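Local structure of trans-4-hydroxy-L-proline dehydratase (Clostridioides difficile 70-100-2010, 6VXC) at residues 453-457 and 661-665. The protein dehydrates trans-4-hydroxy-L-proline to (S)-1-pyrroline-5-carboxylate by glycyl radical chemistry during the anaerobic breakdown of hydroxyproline. Residues are numbered along the deposited sequence; the frame is centred on the assembly and turned at random.
Sequences GCVET and DMLPT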
loop_
_atom_site.group_PDB
_atom_site.type_symbol
_atom_site.label_atom_id
_atom_site.label_comp_id
_atom_site.label_asym_id
_atom_site.label_seq_id
_atom_site.Cartn_x
_atom_site.Cartn_y
_atom_site.Cartn_z
ATOM N N GLY A 453 -3.651 -1.958 0.030
ATOM C CA GLY A 453 -2.324 -1.565 0.474
ATOM C C GLY A 453 -1.921 -2.414 1.665
ATOM O O GLY A 453 -1.930 -3.643 1.602
ATOM N N CYS A 454 -1.616 -1.765 2.787
ATOM C CA CYS A 454 -1.275 -2.481 4.013
ATOM C C CYS A 454 -2.508 -2.819 4.853
ATOM O O CYS A 454 -2.772 -3.992 5.121
ATOM C CB CYS A 454 -0.273 -1.659 4.829
ATOM S SG CYS A 454 1.342 -1.478 4.028
ATOM N N VAL A 455 -3.268 -1.807 5.274
ATOM C CA VAL A 455 -4.429 -2.011 6.132
ATOM C C VAL A 455 -5.540 -1.024 5.781
ATOM O O VAL A 455 -6.483 -0.856 6.554
ATOM C CB VAL A 455 -4.061 -1.862 7.623
ATOM C CG1 VAL A 455 -3.025 -2.921 8.066
ATOM C CG2 VAL A 455 -3.591 -0.402 7.915
ATOM N N GLU A 456 -5.449 -0.369 4.624
ATOM C CA GLU A 456 -6.237 0.841 4.376
ATOM C C GLU A 456 -7.654 0.511 3.905
ATOM O O GLU A 456 -7.832 -0.162 2.892
ATOM C CB GLU A 456 -5.528 1.737 3.363
ATOM C CG GLU A 456 -4.189 2.274 3.864
ATOM C CD GLU A 456 -3.034 1.334 3.577
ATOM O OE1 GLU A 456 -2.635 0.577 4.485
ATOM O OE2 GLU A 456 -2.536 1.352 2.437
ATOM N N THR A 457 -8.650 1.028 4.630
ATOM C CA THR A 457 -10.065 0.770 4.373
ATOM C C THR A 457 -10.588 1.631 3.232
ATOM O O THR A 457 -10.337 2.839 3.191
ATOM C CB THR A 457 -10.882 1.073 5.621
ATOM O OG1 THR A 457 -10.399 0.284 6.700
ATOM C CG2 THR A 457 -12.363 0.758 5.381
ATOM N N ASP A 661 -5.320 7.315 9.489
ATOM C CA ASP A 661 -4.977 5.900 9.627
ATOM C C ASP A 661 -3.595 5.784 10.278
ATOM O O ASP A 661 -2.890 6.781 10.463
ATOM C CB ASP A 661 -5.059 5.145 8.270
ATOM C CG ASP A 661 -4.164 5.730 7.183
ATOM O OD1 ASP A 661 -3.219 6.456 7.531
ATOM O OD2 ASP A 661 -4.392 5.447 5.962
ATOM N N MET A 662 -3.211 4.553 10.640
ATOM C CA MET A 662 -2.019 4.309 11.455
ATOM C C MET A 662 -1.257 3.111 10.894
ATOM O O MET A 662 -1.582 1.962 11.220
ATOM C CB MET A 662 -2.414 4.070 12.905
ATOM C CG MET A 662 -3.471 5.055 13.385
ATOM S SD MET A 662 -2.714 6.598 13.894
ATOM C CE MET A 662 -1.998 6.035 15.430
ATOM N N LEU A 663 -0.242 3.380 10.078
ATOM C CA LEU A 663 0.630 2.342 9.542
ATOM C C LEU A 663 1.973 2.966 9.182
ATOM O O LEU A 663 2.058 4.179 8.974
ATOM C CB LEU A 663 -0.000 1.641 8.322
ATOM C CG LEU A 663 -0.443 2.250 6.976
ATOM C CD1 LEU A 663 -1.388 3.407 7.171
ATOM C CD2 LEU A 663 0.689 2.608 6.044
ATOM N N PRO A 664 3.055 2.169 9.156
ATOM C CA PRO A 664 4.392 2.740 8.927
ATOM C C PRO A 664 5.094 2.283 7.647
ATOM O O PRO A 664 6.043 2.941 7.214
ATOM C CB PRO A 664 5.165 2.234 10.147
ATOM C CG PRO A 664 4.605 0.798 10.297
ATOM C CD PRO A 664 3.143 0.864 9.841
ATOM N N THR A 665 4.691 1.149 7.066
ATOM C CA THR A 665 5.517 0.424 6.094
ATOM C C THR A 665 6.957 0.338 6.618
ATOM O O THR A 665 7.182 -0.299 7.648
ATOM C CB THR A 665 5.423 1.058 4.697
ATOM O OG1 THR A 665 4.042 1.242 4.348
ATOM C CG2 THR A 665 6.083 0.156 3.655
#
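Leu663 meets Cys454, Val455 and Glu456 in a buried, mainly van der Waals contact near the centre of the chain, between the loop joining strands 450-452 and 456-458, with the first residue of the latter, and the end of strand 657-661 with the loop that follows it. Leu663 CG, the branch point, sits at the middle of the contact, 3.7 Å from Glu456 OE1; it is set between its own backbone N and carbonyl carbon (chi1 60°), and the leucine side chain runs at about a right angle to that of Glu456. On one flank Leu663 CB lies 4.2 Å from Val455 CG2, the two side chains sliding past each other in opposite directions; on another, Cys454 CB comes within 4.5 Å of Leu663 CG.

The carboxylate under this apolar cover is folded back over its own loop. A bend at chi2 (87°) turns the carboxylate of Glu456 back toward the loop, where OE1 accepts a nearly straight bond of 2.6 Å from Val455 N, which arrives from above the carboxylate plane. Cys454 N adds weak bonds to both oxygens, and His180 NE2 and a bound glycerol engage OE2; the Val455 N and His180 bonds probably hold the carboxylate's orientation. Asp661 approaches the stem, its OD2 3.8 Å from Glu456 CG, with the carboxylate planes 81° apart. At the far end Thr665 OG1, hydrogen-bonded to Tyr470, faces Cys454 SG across 3.8 Å.

Cys454 and Glu456, by similarity the thiyl radical residue and the proton acceptor, thus lie two residues apart where the loop enters strand 456-458, and Asp661, Leu663 and Thr665 pack against them. A cysteine loop buried at the core, here with a glycerol, probably from the crystallisation liquor, that may mark the adjoining pocket, is characteristic of the glycyl radical enzyme active site.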